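Methionine-binding protein (Coxiella burnetii, PDB 3TQW) binds methionine and probably delivers it to an ABC transporter as a periplasmic substrate-binding lipoprotein. Local coordinates at residues A[92-96]-A[187-191]; A[96-102]-A[147-151]. All blocks are in the same frame, centred on the assembly; numbering follows the deposited sequence.

Both contacts lie on one side of the chain's centre, and contact 2 is nested along the chain inside the loop closed by contact 1. The connection between strands 87-89 and 104-108 takes part in both, and Leu96 belongs to both. Their centres are about 13 Å apart. Ile93 joins them: its CD1 is 3.7 Å from Leu99 CD2. Contact 1 reaches one outermost strand of the five-stranded sheet, 189-190, and contact 2 reaches the other, 150-154. A tie to the methionine pocket lies at the end of 187-191, where Glu191 forms a salt bridge with the pocket residue Arg116.

Contact 1. Residues A[92-96]-A[187-191]; sequences KITAL and ALLTE
Leu188 lies over the faces of two successive peptide groups in 92-96. Its CD2 stands almost directly above the Ala95-Leu96 peptide, 3.8 Å from Ala95 C. Its CG lies over the Thr94-Ala95 peptide, 3.8 Å from Thr94 O. The N-H of that second peptide is bonded to Gln98 OE1, which also accepts a bond from Thr94 N. One glutamine oxygen thus holds the turn whose peptide faces Leu188 covers.

The fold is that of a two-lobed periplasmic binding protein. This contact is in the lobe with the five-stranded mixed sheet. The short, weakly bonded strand 189-190 is outermost there, and Leu188 and Leu189 bond through the backbone to Leu88 of the neighbouring strand. The loop that follows strand 87-89 comes back to pack on this edge.

Two side chains also meet Leu188 CD2. Leu96 comes at a slant, with its CD2 3.8 Å from Leu188 CD2. Ile93 crosses Leu188 at about a right angle. Its CG1 sits between the backbone N and carbonyl carbon (chi1 62°), which brings CG1 and CD1 up to the same methyl.

The contact is small and near the surface, and its side-chain meetings are apolar. At its far end Leu96 CD1 lies 4.4 Å from Leu189 CD2.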
# COMPACT_ATOMS: atom_id res chain seq x y z
N LYS A 92 -18.97 11.33 5.91
CA LYS A 92 -20.00 11.62 6.91
C LYS A 92 -19.53 12.55 8.03
O LYS A 92 -20.34 13.21 8.67
CB LYS A 92 -20.58 10.32 7.49
CG LYS A 92 -21.28 9.42 6.47
CD LYS A 92 -21.97 8.24 7.14
CE LYS A 92 -22.46 7.20 6.14
NZ LYS A 92 -23.50 7.72 5.20
N ILE A 93 -18.22 12.60 8.26
CA ILE A 93 -17.66 13.50 9.28
C ILE A 93 -16.44 14.26 8.76
O ILE A 93 -15.72 13.77 7.88
CB ILE A 93 -17.28 12.75 10.58
CG1 ILE A 93 -16.20 11.70 10.30
CG2 ILE A 93 -18.51 12.10 11.21
CD1 ILE A 93 -15.75 10.94 11.55
N THR A 94 -16.21 15.45 9.31
CA THR A 94 -15.04 16.25 8.95
C THR A 94 -14.01 16.23 10.07
O THR A 94 -12.86 16.63 9.87
CB THR A 94 -15.42 17.72 8.67
OG1 THR A 94 -16.08 18.26 9.82
CG2 THR A 94 -16.35 17.82 7.47
N ALA A 95 -14.42 15.78 11.25
CA ALA A 95 -13.51 15.69 12.38
C ALA A 95 -13.74 14.39 13.14
O ALA A 95 -14.88 13.93 13.25
CB ALA A 95 -13.68 16.89 13.30
N LEU A 96 -12.68 13.81 13.67
CA LEU A 96 -12.77 12.51 14.31
C LEU A 96 -13.66 12.51 15.55
O LEU A 96 -14.30 11.51 15.87
CB LEU A 96 -11.38 11.96 14.64
CG LEU A 96 -10.53 11.53 13.44
CD1 LEU A 96 -9.13 11.15 13.89
CD2 LEU A 96 -11.20 10.37 12.70
N ALA A 187 -7.95 13.30 3.86
CA ALA A 187 -7.81 12.46 5.04
C ALA A 187 -7.97 13.27 6.33
O ALA A 187 -7.42 14.37 6.46
CB ALA A 187 -6.48 11.74 5.03
N LEU A 188 -8.72 12.72 7.28
CA LEU A 188 -8.85 13.35 8.59
C LEU A 188 -7.55 13.19 9.37
O LEU A 188 -7.26 13.96 10.28
CB LEU A 188 -10.02 12.75 9.37
CG LEU A 188 -11.42 13.26 9.03
CD1 LEU A 188 -11.80 12.90 7.60
CD2 LEU A 188 -12.47 12.72 10.01
N LEU A 189 -6.78 12.19 8.98
CA LEU A 189 -5.52 11.84 9.65
C LEU A 189 -4.76 10.84 8.80
O LEU A 189 -5.37 9.98 8.16
CB LEU A 189 -5.82 11.22 11.02
CG LEU A 189 -4.61 10.72 11.81
CD1 LEU A 189 -3.71 11.88 12.25
CD2 LEU A 189 -5.04 9.89 13.01
N THR A 190 -3.43 10.94 8.78
CA THR A 190 -2.61 9.93 8.10
C THR A 190 -1.48 9.44 8.99
O THR A 190 -1.11 10.10 9.97
CB THR A 190 -1.98 10.46 6.80
OG1 THR A 190 -0.95 11.40 7.12
CG2 THR A 190 -3.03 11.14 5.92
N GLU A 191 -0.91 8.29 8.65
CA GLU A 191 0.28 7.79 9.31
C GLU A 191 1.40 8.80 9.18
O GLU A 191 1.35 9.69 8.33
CB GLU A 191 0.76 6.50 8.64
CG GLU A 191 -0.19 5.32 8.67
CD GLU A 191 0.32 4.17 7.82
OE1 GLU A 191 0.86 4.44 6.72
OE2 GLU A 191 0.20 3.01 8.24

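Contact 2. Residues A[96-102]-A[147-151]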
# COMPACT_ATOMS: atom_id res chain seq x y z
N LEU A 96 -12.68 13.81 13.67
CA LEU A 96 -12.77 12.51 14.31
C LEU A 96 -13.66 12.51 15.55
O LEU A 96 -14.30 11.51 15.87
CB LEU A 96 -11.38 11.96 14.64
CG LEU A 96 -10.53 11.53 13.44
CD1 LEU A 96 -9.13 11.15 13.89
CD2 LEU A 96 -11.20 10.37 12.70
N THR A 97 -13.71 13.64 16.25
CA THR A 97 -14.55 13.74 17.45
C THR A 97 -16.04 13.59 17.15
O THR A 97 -16.83 13.27 18.03
CB THR A 97 -14.30 15.06 18.23
OG1 THR A 97 -14.45 16.18 17.35
CG2 THR A 97 -12.90 15.07 18.82
N GLN A 98 -16.42 13.80 15.89
CA GLN A 98 -17.82 13.70 15.49
C GLN A 98 -18.37 12.27 15.52
O GLN A 98 -19.58 12.06 15.42
CB GLN A 98 -18.03 14.30 14.09
CG GLN A 98 -17.68 15.77 13.98
CD GLN A 98 -17.97 16.33 12.60
OE1 GLN A 98 -17.44 15.85 11.60
NE2 GLN A 98 -18.82 17.35 12.54
N LEU A 99 -17.48 11.28 15.63
CA LEU A 99 -17.92 9.88 15.64
C LEU A 99 -18.92 9.61 16.75
O LEU A 99 -18.67 9.93 17.91
CB LEU A 99 -16.73 8.93 15.77
CG LEU A 99 -15.93 8.68 14.50
CD1 LEU A 99 -14.69 7.86 14.81
CD2 LEU A 99 -16.79 8.00 13.45
N LYS A 100 -20.05 9.02 16.40
CA LYS A 100 -21.05 8.64 17.39
C LYS A 100 -20.72 7.27 17.97
O LYS A 100 -19.93 6.51 17.41
CB LYS A 100 -22.45 8.61 16.77
CG LYS A 100 -22.90 9.95 16.20
CD LYS A 100 -24.14 9.79 15.33
CE LYS A 100 -24.54 11.11 14.69
NZ LYS A 100 -25.61 10.92 13.67
N THR A 101 -21.34 6.96 19.10
CA THR A 101 -21.20 5.64 19.71
C THR A 101 -21.70 4.58 18.75
O THR A 101 -22.77 4.72 18.16
CB THR A 101 -22.01 5.56 21.02
OG1 THR A 101 -21.53 6.57 21.92
CG2 THR A 101 -21.86 4.19 21.67
N GLY A 102 -20.91 3.52 18.58
CA GLY A 102 -21.29 2.43 17.70
C GLY A 102 -21.10 2.71 16.22
O GLY A 102 -21.63 2.00 15.37
N LYS A 147 -16.01 4.42 22.45
CA LYS A 147 -17.24 4.68 21.70
C LYS A 147 -17.83 3.41 21.12
O LYS A 147 -18.78 3.48 20.33
CB LYS A 147 -17.02 5.72 20.60
CG LYS A 147 -16.74 7.12 21.12
CD LYS A 147 -16.82 8.14 19.99
CE LYS A 147 -16.53 9.54 20.50
NZ LYS A 147 -16.63 10.56 19.42
N LYS A 148 -17.29 2.26 21.50
CA LYS A 148 -17.82 0.98 21.05
C LYS A 148 -17.94 0.97 19.53
O LYS A 148 -18.96 0.56 18.97
CB LYS A 148 -19.16 0.69 21.72
CG LYS A 148 -19.07 0.74 23.25
CD LYS A 148 -20.42 0.61 23.93
CE LYS A 148 -20.27 0.65 25.44
NZ LYS A 148 -21.57 0.51 26.14
N LEU A 149 -16.89 1.43 18.87
CA LEU A 149 -16.87 1.50 17.42
C LEU A 149 -16.93 0.10 16.82
O LEU A 149 -16.37 -0.84 17.37
CB LEU A 149 -15.62 2.24 16.95
CG LEU A 149 -15.51 3.69 17.43
CD1 LEU A 149 -14.14 4.28 17.14
CD2 LEU A 149 -16.60 4.54 16.80
N LYS A 150 -17.65 -0.04 15.71
CA LYS A 150 -17.77 -1.33 15.05
C LYS A 150 -16.80 -1.44 13.88
O LYS A 150 -16.85 -0.63 12.95
CB LYS A 150 -19.21 -1.54 14.58
CG LYS A 150 -20.23 -1.37 15.70
CD LYS A 150 -21.65 -1.57 15.20
CE LYS A 150 -22.66 -1.38 16.33
NZ LYS A 150 -24.05 -1.65 15.87
N ILE A 151 -15.92 -2.43 13.93
CA ILE A 151 -14.92 -2.62 12.89
C ILE A 151 -15.46 -3.48 11.75
O ILE A 151 -15.89 -4.61 11.97
CB ILE A 151 -13.64 -3.26 13.44
CG1 ILE A 151 -13.10 -2.43 14.61
CG2 ILE A 151 -12.58 -3.39 12.36
CD1 ILE A 151 -12.77 -0.99 14.23
O HOH W 1 -14.20 9.88 18.20
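Lys147 reaches along 96-102 and donates from NZ to Leu99 O at 2.6 Å. The ammonium approaches in the carbonyl plane, on a lone pair, with a C=O...N angle of 140°. NZ also donates to a water at 2.8 Å. The same water donates to Leu96 O, so it bridges the lysine to the first residue of the 3-10 turn. Thr97 O is near too, 3.1 Å from NZ. The ammonium therefore sits among backbone oxygens of one short turn, which probably suits its positive charge. The side chain is extended beyond CG, and this carries NZ from the Thr101 end of the contact to the 3-10 turn at 96-98.

The backbone of Lys147 makes the other bond. Gly102 N donates to Lys147 O at 2.8 Å, and the carbonyl points almost straight at the donor (C=O...N 178°). Thr101 CG2 rests 3.4 Å from this oxygen. Gly102 CA makes a CH...O contact with Lys148 O at 3.2 Å. Gly102 has phi 78°, a left-handed backbone shape that glycine takes easily, and it brings CA against Lys148 O.

These bonds hold together the lead-ins to two neighbouring parallel strands of the five-stranded sheet, 104-108 and 150-154. Pairing continues beyond the turn, where Lys150 bonds through the backbone to Ala103 and Ile105. The extended Lys150 chain runs past Gly102 O, with CD 3.6 Å from that oxygen.

Beneath the polar layer, Leu99 CD1 and Leu149 CD1 are 4.3 Å apart. Both leucines are buried and also touch Ile105 of strand 104-108. Further out, Asn145 OD1 accepts a bond from Leu149 N. Leu99 N bonds back to Leu96 O, the oxygen that also receives the bridging water.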